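PDB 6C30: GNAT family acetyltransferase from Mycobacterium smegmatis, which probably transfers an acetyl group from acetyl-coenzyme A to an amino group of a protein substrate, as RimJ-type N-acetyltransferases of the GNAT family do. Local coordinates for residues A[15-20]-A[135-140]; A[89-92]-A[97-100]; A[141-146]-A[193-198]; A[148-153]-A[172-177]. All blocks are in the same frame, centred on the assembly; numbering follows the deposited sequence.

All four interactions reach one mixed sheet of the GNAT fold. Helix 130-143 gives its middle to interaction 1 and its last turn to interaction 3, and these two centres lie about 12 Å apart. Interaction 2 is the hairpin contact, also about 12 Å from interaction 1 by centres. Centre to centre, interaction 4 lies about 11 Å from interaction 3 but about 23 Å from interaction 2, which is on the opposite side of the chain's centre. In sequence, residues 89-100 fall between the two segments of interaction 1. Interactions 3 and 4 come later, with both segments of interaction 4 between those of interaction 3. The helix thus ties N-terminal to C-terminal strands of one sheet.

Interaction 1 (A[15-20]-A[135-140]); sequences DTVGPL and LAMGLD
Met-137 of helix 130-143 packs between Val-17 and Leu-20 of the first strand. Val-17 runs past the root of the methionine in the opposite direction, and its CG1 comes to 3.6 Å from Met-137 CB. This branch lies anti to the valine's backbone N (chi1 -168°). Leu-20 and the methionine reach toward each other tip to tip, and the leucine meets the middle of the chain, CG and SD. Leu-20 CD1 lies 3.7 Å from Met-137 CG, and Leu-20 CG lies 3.9 Å from Met-137 SD. The sulfur also comes up to the strand backbone, with Met-137 SD 4.0 Å from Gly-18 CA. The axes of segments 17-20 and 135-140 approach to 8.5 Å. Val-17 and Leu-20 bond through their backbones to strand 25-31, whose Leu-29 also touches Met-137. Pro-19, preceded by a cis peptide, points its CB away from the helix, and it packs on Thr-16 of the second subunit. No hydrogen bond crosses between 15-20 and 135-140. The contact is apolar and buried, so shape fit and the exclusion of water hold it.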
# COMPACT_ATOMS: atom_id res chain seq x y z
N ASP A 15 -8.84 -0.14 7.90
CA ASP A 15 -8.04 -1.33 7.63
C ASP A 15 -7.61 -1.28 6.18
O ASP A 15 -8.13 -0.47 5.40
CB ASP A 15 -8.84 -2.61 7.92
CG ASP A 15 -7.96 -3.80 8.27
OD1 ASP A 15 -6.72 -3.68 8.18
OD2 ASP A 15 -8.52 -4.86 8.63
N THR A 16 -6.66 -2.14 5.83
CA THR A 16 -6.34 -2.40 4.44
C THR A 16 -6.81 -3.80 4.09
O THR A 16 -7.08 -4.62 4.97
CB THR A 16 -4.85 -2.26 4.16
OG1 THR A 16 -4.13 -3.28 4.87
CG2 THR A 16 -4.33 -0.91 4.63
N VAL A 17 -6.94 -4.07 2.79
CA VAL A 17 -7.30 -5.41 2.33
C VAL A 17 -6.32 -5.79 1.22
O VAL A 17 -5.95 -4.95 0.40
CB VAL A 17 -8.75 -5.48 1.81
CG1 VAL A 17 -9.16 -6.94 1.61
CG2 VAL A 17 -9.71 -4.79 2.78
N GLY A 18 -5.89 -7.04 1.21
CA GLY A 18 -4.84 -7.45 0.29
C GLY A 18 -3.48 -7.21 0.92
O GLY A 18 -3.37 -7.13 2.14
N PRO A 19 -2.43 -7.07 0.10
CA PRO A 19 -2.47 -7.04 -1.37
C PRO A 19 -2.64 -8.42 -2.02
O PRO A 19 -2.36 -9.46 -1.42
CB PRO A 19 -1.11 -6.44 -1.73
CG PRO A 19 -0.22 -6.88 -0.62
CD PRO A 19 -1.07 -6.83 0.61
N LEU A 20 -3.10 -8.38 -3.26
CA LEU A 20 -3.18 -9.56 -4.11
C LEU A 20 -2.30 -9.34 -5.31
O LEU A 20 -2.10 -8.19 -5.72
CB LEU A 20 -4.61 -9.81 -4.58
CG LEU A 20 -5.74 -9.83 -3.55
CD1 LEU A 20 -7.04 -10.12 -4.26
CD2 LEU A 20 -5.45 -10.88 -2.49
N LEU A 135 -14.04 -6.13 -5.63
CA LEU A 135 -15.26 -6.66 -5.05
C LEU A 135 -14.99 -7.91 -4.20
O LEU A 135 -15.56 -8.07 -3.12
CB LEU A 135 -16.26 -7.00 -6.16
CG LEU A 135 -16.88 -5.78 -6.83
CD1 LEU A 135 -17.57 -6.21 -8.11
CD2 LEU A 135 -17.89 -5.10 -5.92
N ALA A 136 -14.13 -8.79 -4.70
CA ALA A 136 -13.82 -10.02 -3.96
C ALA A 136 -13.14 -9.71 -2.63
O ALA A 136 -13.47 -10.30 -1.60
CB ALA A 136 -12.94 -10.93 -4.81
N MET A 137 -12.21 -8.76 -2.64
CA MET A 137 -11.58 -8.30 -1.41
C MET A 137 -12.60 -7.66 -0.48
O MET A 137 -12.59 -7.89 0.72
CB MET A 137 -10.46 -7.30 -1.72
CG MET A 137 -9.18 -7.96 -2.23
SD MET A 137 -7.80 -6.81 -2.34
CE MET A 137 -8.23 -5.89 -3.81
N GLY A 138 -13.49 -6.84 -1.05
CA GLY A 138 -14.52 -6.20 -0.25
C GLY A 138 -15.38 -7.22 0.46
O GLY A 138 -15.66 -7.10 1.66
N LEU A 139 -15.82 -8.23 -0.30
CA LEU A 139 -16.65 -9.29 0.27
C LEU A 139 -15.93 -10.03 1.38
O LEU A 139 -16.51 -10.29 2.43
CB LEU A 139 -17.09 -10.28 -0.82
CG LEU A 139 -18.10 -9.73 -1.83
CD1 LEU A 139 -18.33 -10.75 -2.93
CD2 LEU A 139 -19.41 -9.37 -1.13
N ASP A 140 -14.67 -10.39 1.15
CA ASP A 140 -13.94 -11.13 2.17
C ASP A 140 -13.84 -10.31 3.45
O ASP A 140 -14.07 -10.81 4.54
CB ASP A 140 -12.54 -11.51 1.66
CG ASP A 140 -11.81 -12.41 2.63
OD1 ASP A 140 -12.14 -13.62 2.68
OD2 ASP A 140 -10.92 -11.92 3.35

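Interaction 2 (A[89-92]-A[97-100]); sequences PFVI and EFVG
The Phe-98 ring is met obliquely by Val-91, with Val-91 CG1 3.4 Å from Phe-98 CD1. The second methyl lies near the next ring atom, with Val-91 CG2 3.6 Å from Phe-98 CE1. The two side chains cross at about a right angle. One face of the ring has the carbonyl oxygen of Gly-100 above it, offset toward the rim. Ala-39, Trp-40 and Ile-43 of helix 37-46 also pack against this phenylalanine. The ring swings to its place because CG is anti to the backbone N (chi1 -177°). Ile-92 and Val-99 lie across each other on the side of the sheet that meets helix 130-143, with Ile-92 CG2 3.9 Å from Val-99 CG2. Ile-92 itself touches Ile-130 and Ala-134 of that helix.

Two backbone bonds join the strands at Ile-92. Ile-92 N donates to Gly-100 O at 2.9 Å, and Ile-92 O accepts from Val-99 N, also at 2.9 Å. The oxygen of Gly-100 also receives a CA-H...O contact from Val-91 CA at 3.6 Å. Two residues, Val-99 and Gly-100, thus stand opposite one, Ile-92. Gly-100 takes up backbone angles (161/-167°) at which a CB would press on the carbonyl O of Val-99. This is a classic beta bulge, set in the antiparallel hairpin of strands 88-94 and 97-105 within the GNAT sheet.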
# COMPACT_ATOMS: atom_id res chain seq x y z
N PRO A 89 -15.21 3.38 3.23
CA PRO A 89 -14.81 3.98 1.95
C PRO A 89 -13.36 3.67 1.58
O PRO A 89 -12.43 4.30 2.11
CB PRO A 89 -15.03 5.47 2.18
CG PRO A 89 -14.76 5.66 3.66
CD PRO A 89 -15.25 4.38 4.32
N PHE A 90 -13.16 2.71 0.68
CA PHE A 90 -11.82 2.35 0.24
C PHE A 90 -11.46 2.92 -1.12
O PHE A 90 -12.32 3.22 -1.96
CB PHE A 90 -11.67 0.83 0.14
CG PHE A 90 -11.80 0.10 1.45
CD1 PHE A 90 -10.72 0.02 2.32
CD2 PHE A 90 -12.98 -0.58 1.77
CE1 PHE A 90 -10.83 -0.68 3.52
CE2 PHE A 90 -13.10 -1.28 2.97
CZ PHE A 90 -12.02 -1.33 3.84
N VAL A 91 -10.16 3.02 -1.33
CA VAL A 91 -9.55 3.28 -2.63
C VAL A 91 -9.02 1.96 -3.16
O VAL A 91 -8.47 1.15 -2.40
CB VAL A 91 -8.42 4.32 -2.52
CG1 VAL A 91 -7.54 4.34 -3.77
CG2 VAL A 91 -9.01 5.70 -2.22
N ILE A 92 -9.22 1.74 -4.46
CA ILE A 92 -8.59 0.61 -5.15
C ILE A 92 -7.23 1.06 -5.65
O ILE A 92 -7.13 2.04 -6.40
CB ILE A 92 -9.44 0.11 -6.34
CG1 ILE A 92 -10.88 -0.18 -5.92
CG2 ILE A 92 -8.76 -1.11 -6.99
CD1 ILE A 92 -11.82 -0.38 -7.10
N GLU A 97 -1.07 2.81 -6.89
CA GLU A 97 -1.71 4.01 -7.44
C GLU A 97 -3.22 3.95 -7.33
O GLU A 97 -3.83 2.93 -7.61
CB GLU A 97 -1.32 4.20 -8.91
CG GLU A 97 0.16 4.45 -9.13
CD GLU A 97 0.50 4.75 -10.58
OE1 GLU A 97 -0.29 4.38 -11.47
OE2 GLU A 97 1.56 5.37 -10.81
N PHE A 98 -3.82 5.07 -6.93
CA PHE A 98 -5.27 5.25 -6.97
C PHE A 98 -5.79 4.95 -8.37
O PHE A 98 -5.41 5.64 -9.31
CB PHE A 98 -5.59 6.69 -6.57
CG PHE A 98 -7.08 7.04 -6.49
CD1 PHE A 98 -7.64 7.42 -5.29
CD2 PHE A 98 -7.89 7.07 -7.62
CE1 PHE A 98 -8.99 7.77 -5.19
CE2 PHE A 98 -9.23 7.43 -7.54
CZ PHE A 98 -9.78 7.77 -6.31
N VAL A 99 -6.67 3.95 -8.50
CA VAL A 99 -7.29 3.69 -9.81
C VAL A 99 -8.80 3.55 -9.71
O VAL A 99 -9.46 3.20 -10.69
CB VAL A 99 -6.71 2.41 -10.50
CG1 VAL A 99 -5.22 2.59 -10.84
CG2 VAL A 99 -6.97 1.17 -9.66
N GLY A 100 -9.36 3.84 -8.54
CA GLY A 100 -10.81 3.81 -8.38
C GLY A 100 -11.17 3.70 -6.92
O GLY A 100 -10.31 3.87 -6.05

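Interaction 3 (A[141-146]-A[193-198]); sequences HCFTAV and VAITAE
Thr-196, whose carbonyl carbon lies against the Phe-143 ring, donates a hydrogen bond from its OG1 to Glu-198 OE1 at 2.7 Å. The bond spans the point where strand 186-196 ends and a short 3-10 segment begins. At this turn the chain lies on Phe-143 from helix 130-143. Ala-197 sits over the middle of one ring face. Its CA is 3.8 Å from the centroid of the Phe-143 ring and 1° off the ring normal, a clear CH-pi contact. The methyl reaches the ring nearer its root, with Ala-197 CB 3.9 Å from Phe-143 CD1.

The far end of the ring meets the strand. Ile-195 O lies at the edge, near the ring plane, 3.6 Å from Phe-143 CZ. Ile-195 CG2 adds an apolar touch to Phe-143 CZ at 4.1 Å. The ring gets there because Phe-143 CG is anti to its carbonyl carbon (chi1 -70°), which turns it toward 193-198. Ile-151 and Leu-200 also pack on it. Further on, Val-146 N bonds back to His-141 O at 3.2 Å as the chain turns toward strand 150-155. The arrangement belongs to a beta-alpha-beta crossover: helix 130-143 links the parallel strands 114-121 and 150-155 of the GNAT sheet and packs on the neighbouring strand 186-196.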
# COMPACT_ATOMS: atom_id res chain seq x y z
N HIS A 141 -13.52 -9.03 3.29
CA HIS A 141 -13.42 -8.14 4.44
C HIS A 141 -14.75 -7.99 5.17
O HIS A 141 -14.81 -8.02 6.39
CB HIS A 141 -12.90 -6.78 3.98
CG HIS A 141 -12.49 -5.89 5.11
ND1 HIS A 141 -11.41 -6.17 5.91
CD2 HIS A 141 -13.03 -4.74 5.58
CE1 HIS A 141 -11.29 -5.22 6.83
NE2 HIS A 141 -12.26 -4.34 6.65
N CYS A 142 -15.83 -7.81 4.40
CA CYS A 142 -17.15 -7.63 5.00
C CYS A 142 -17.62 -8.86 5.77
O CYS A 142 -18.24 -8.72 6.82
CB CYS A 142 -18.17 -7.28 3.92
SG CYS A 142 -18.06 -5.57 3.36
N PHE A 143 -17.33 -10.04 5.24
CA PHE A 143 -17.84 -11.27 5.83
C PHE A 143 -16.92 -11.78 6.95
O PHE A 143 -17.25 -12.75 7.63
CB PHE A 143 -18.02 -12.35 4.76
CG PHE A 143 -19.16 -12.08 3.81
CD1 PHE A 143 -20.29 -11.39 4.22
CD2 PHE A 143 -19.10 -12.52 2.50
CE1 PHE A 143 -21.34 -11.15 3.34
CE2 PHE A 143 -20.14 -12.28 1.61
CZ PHE A 143 -21.26 -11.60 2.03
N THR A 144 -15.78 -11.11 7.15
CA THR A 144 -14.90 -11.44 8.26
C THR A 144 -14.82 -10.28 9.25
O THR A 144 -15.57 -10.24 10.23
CB THR A 144 -13.48 -11.83 7.77
OG1 THR A 144 -12.92 -10.79 6.96
CG2 THR A 144 -13.53 -13.12 6.96
N ALA A 145 -13.96 -9.31 8.97
CA ALA A 145 -13.70 -8.19 9.87
C ALA A 145 -14.93 -7.34 10.22
O ALA A 145 -15.07 -6.89 11.36
CB ALA A 145 -12.62 -7.29 9.28
N VAL A 146 -15.83 -7.11 9.26
CA VAL A 146 -16.98 -6.24 9.51
C VAL A 146 -18.14 -7.05 10.11
O VAL A 146 -19.15 -6.49 10.56
CB VAL A 146 -17.42 -5.49 8.22
CG1 VAL A 146 -18.40 -4.35 8.54
CG2 VAL A 146 -16.19 -4.92 7.52
N VAL A 193 -28.75 -7.08 -6.70
CA VAL A 193 -28.04 -8.36 -6.64
C VAL A 193 -27.44 -8.52 -5.24
O VAL A 193 -27.26 -7.53 -4.53
CB VAL A 193 -26.93 -8.46 -7.73
CG1 VAL A 193 -27.51 -8.23 -9.12
CG2 VAL A 193 -25.79 -7.49 -7.45
N ALA A 194 -27.16 -9.76 -4.82
CA ALA A 194 -26.74 -9.99 -3.45
C ALA A 194 -25.97 -11.29 -3.30
O ALA A 194 -26.06 -12.20 -4.13
CB ALA A 194 -27.94 -10.00 -2.51
N ILE A 195 -25.23 -11.38 -2.21
CA ILE A 195 -24.57 -12.61 -1.82
C ILE A 195 -24.53 -12.65 -0.29
O ILE A 195 -24.43 -11.60 0.35
CB ILE A 195 -23.15 -12.71 -2.45
CG1 ILE A 195 -22.54 -14.10 -2.21
CG2 ILE A 195 -22.22 -11.59 -1.96
CD1 ILE A 195 -21.20 -14.31 -2.90
N THR A 196 -24.66 -13.84 0.30
CA THR A 196 -24.61 -13.93 1.76
C THR A 196 -23.39 -14.74 2.18
O THR A 196 -22.77 -15.43 1.36
CB THR A 196 -25.91 -14.52 2.37
OG1 THR A 196 -26.05 -15.90 1.99
CG2 THR A 196 -27.14 -13.74 1.93
N ALA A 197 -23.03 -14.64 3.46
CA ALA A 197 -21.78 -15.20 3.96
C ALA A 197 -21.69 -16.71 3.75
O ALA A 197 -20.61 -17.23 3.48
CB ALA A 197 -21.60 -14.85 5.42
N GLU A 198 -22.83 -17.39 3.85
CA GLU A 198 -22.87 -18.84 3.60
C GLU A 198 -22.32 -19.22 2.23
O GLU A 198 -21.80 -20.32 2.04
CB GLU A 198 -24.31 -19.37 3.73
CG GLU A 198 -24.95 -19.19 5.10
CD GLU A 198 -25.73 -17.89 5.23
OE1 GLU A 198 -25.55 -17.01 4.36
OE2 GLU A 198 -26.52 -17.76 6.18

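Interaction 4 (A[148-153]-A[172-177]); sequences LHRIEA and REEGLL
Arg-150 and Glu-174 form the link of a four-residue salt-bridge network on the GNAT sheet. Their strands, 150-155 and 172-180, flank strand 186-196, and both side chains touch its Ala-194 as they reach toward each other. Arg-150 is stretched out from CG to NE, with CG anti to the backbone N (chi1 178°). Arg-150 NH2 donates to Glu-174 OE1 at 2.8 Å. The bond is nearly straight and in the guanidinium plane, but tilted out of the carboxylate plane on its syn side. The two flat groups are turned only 23° apart. Arg-150 NH1 and NH2 also grip one oxygen of the same strand, Arg-150 NH1 lying 2.9 Å from Glu-152 OE2. NH1 bonds to Ser-114 OG as well. Glu-174 runs extended beyond CG, while Arg-172 bends at its third torsion (chi3 -80°). This brings Arg-172 NH1 to 2.9 Å from Glu-174 OE2. Each arginine thus has a carboxylate at its edge, which probably offsets the like charge of the other. Arg-172 NE also pairs with Glu-199. One water closes the network: it accepts from Arg-150 NE at 2.8 Å and from Arg-172 NH2 at 3.1 Å, and donates to Glu-174 OE2 at 2.6 Å.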
# COMPACT_ATOMS: atom_id res chain seq x y z
N LEU A 148 -20.33 -8.99 8.83
CA LEU A 148 -21.60 -8.92 8.11
C LEU A 148 -22.03 -10.27 7.57
O LEU A 148 -21.22 -11.19 7.39
CB LEU A 148 -21.50 -7.89 6.97
CG LEU A 148 -21.25 -6.46 7.43
CD1 LEU A 148 -21.14 -5.52 6.23
CD2 LEU A 148 -22.34 -5.98 8.38
N HIS A 149 -23.33 -10.38 7.31
CA HIS A 149 -23.95 -11.59 6.80
C HIS A 149 -24.33 -11.50 5.31
O HIS A 149 -24.44 -12.52 4.63
CB HIS A 149 -25.20 -11.92 7.62
CG HIS A 149 -25.98 -13.09 7.10
ND1 HIS A 149 -27.17 -12.95 6.42
CD2 HIS A 149 -25.72 -14.42 7.15
CE1 HIS A 149 -27.62 -14.14 6.07
NE2 HIS A 149 -26.76 -15.05 6.50
N ARG A 150 -24.50 -10.29 4.81
CA ARG A 150 -25.02 -10.08 3.47
C ARG A 150 -24.45 -8.81 2.86
O ARG A 150 -24.29 -7.81 3.55
CB ARG A 150 -26.55 -10.02 3.52
CG ARG A 150 -27.26 -9.77 2.20
CD ARG A 150 -28.79 -9.90 2.36
NE ARG A 150 -29.48 -9.60 1.11
CZ ARG A 150 -29.70 -8.37 0.66
NH1 ARG A 150 -29.31 -7.33 1.38
NH2 ARG A 150 -30.32 -8.19 -0.50
N ILE A 151 -24.12 -8.87 1.57
CA ILE A 151 -23.75 -7.69 0.80
C ILE A 151 -24.60 -7.64 -0.46
O ILE A 151 -24.76 -8.66 -1.16
CB ILE A 151 -22.26 -7.69 0.45
CG1 ILE A 151 -21.41 -7.56 1.73
CG2 ILE A 151 -21.92 -6.58 -0.53
CD1 ILE A 151 -21.60 -6.26 2.48
N GLU A 152 -25.16 -6.47 -0.76
CA GLU A 152 -25.94 -6.28 -1.97
C GLU A 152 -25.34 -5.19 -2.84
O GLU A 152 -24.48 -4.43 -2.38
CB GLU A 152 -27.39 -5.93 -1.63
CG GLU A 152 -27.52 -4.58 -0.95
CD GLU A 152 -28.94 -4.22 -0.57
OE1 GLU A 152 -29.22 -3.02 -0.39
OE2 GLU A 152 -29.80 -5.13 -0.42
N ALA A 153 -25.79 -5.12 -4.08
CA ALA A 153 -25.40 -4.05 -5.00
C ALA A 153 -26.54 -3.75 -5.94
O ALA A 153 -27.43 -4.59 -6.15
CB ALA A 153 -24.15 -4.43 -5.80
N ARG A 172 -25.97 -12.82 -6.91
CA ARG A 172 -27.24 -13.33 -7.45
C ARG A 172 -28.22 -12.21 -7.72
O ARG A 172 -28.38 -11.34 -6.87
CB ARG A 172 -27.91 -14.29 -6.46
CG ARG A 172 -27.12 -15.51 -6.07
CD ARG A 172 -27.82 -16.23 -4.90
NE ARG A 172 -27.53 -15.59 -3.62
CZ ARG A 172 -28.33 -14.72 -3.00
NH1 ARG A 172 -29.50 -14.38 -3.54
NH2 ARG A 172 -27.96 -14.19 -1.84
N GLU A 173 -28.92 -12.23 -8.84
CA GLU A 173 -30.04 -11.30 -9.03
C GLU A 173 -31.18 -11.63 -8.06
O GLU A 173 -31.63 -12.79 -8.00
CB GLU A 173 -30.57 -11.34 -10.46
CG GLU A 173 -29.60 -10.76 -11.48
CD GLU A 173 -30.19 -10.73 -12.88
OE1 GLU A 173 -31.39 -11.05 -13.04
OE2 GLU A 173 -29.45 -10.39 -13.82
N GLU A 174 -31.65 -10.63 -7.32
CA GLU A 174 -32.75 -10.82 -6.37
C GLU A 174 -34.01 -10.07 -6.77
O GLU A 174 -35.10 -10.45 -6.38
CB GLU A 174 -32.33 -10.40 -4.96
CG GLU A 174 -31.35 -11.39 -4.35
CD GLU A 174 -31.20 -11.25 -2.85
OE1 GLU A 174 -31.29 -10.12 -2.33
OE2 GLU A 174 -30.98 -12.29 -2.19
N GLY A 175 -33.88 -8.99 -7.53
CA GLY A 175 -35.06 -8.24 -7.90
C GLY A 175 -34.79 -7.08 -8.81
O GLY A 175 -33.65 -6.81 -9.16
N LEU A 176 -35.86 -6.40 -9.20
CA LEU A 176 -35.78 -5.21 -10.04
C LEU A 176 -36.44 -4.07 -9.31
O LEU A 176 -37.65 -4.10 -9.02
CB LEU A 176 -36.43 -5.45 -11.41
CG LEU A 176 -36.39 -4.24 -12.35
CD1 LEU A 176 -34.96 -3.94 -12.78
CD2 LEU A 176 -37.28 -4.47 -13.57
N LEU A 177 -35.64 -3.06 -8.97
CA LEU A 177 -36.11 -1.91 -8.22
C LEU A 177 -36.56 -0.84 -9.20
O LEU A 177 -35.74 -0.24 -9.90
CB LEU A 177 -35.00 -1.40 -7.29
CG LEU A 177 -34.27 -2.47 -6.50
CD1 LEU A 177 -33.19 -1.82 -5.65
CD2 LEU A 177 -35.25 -3.28 -5.63
O HOH W 1 -29.51 -12.22 -0.01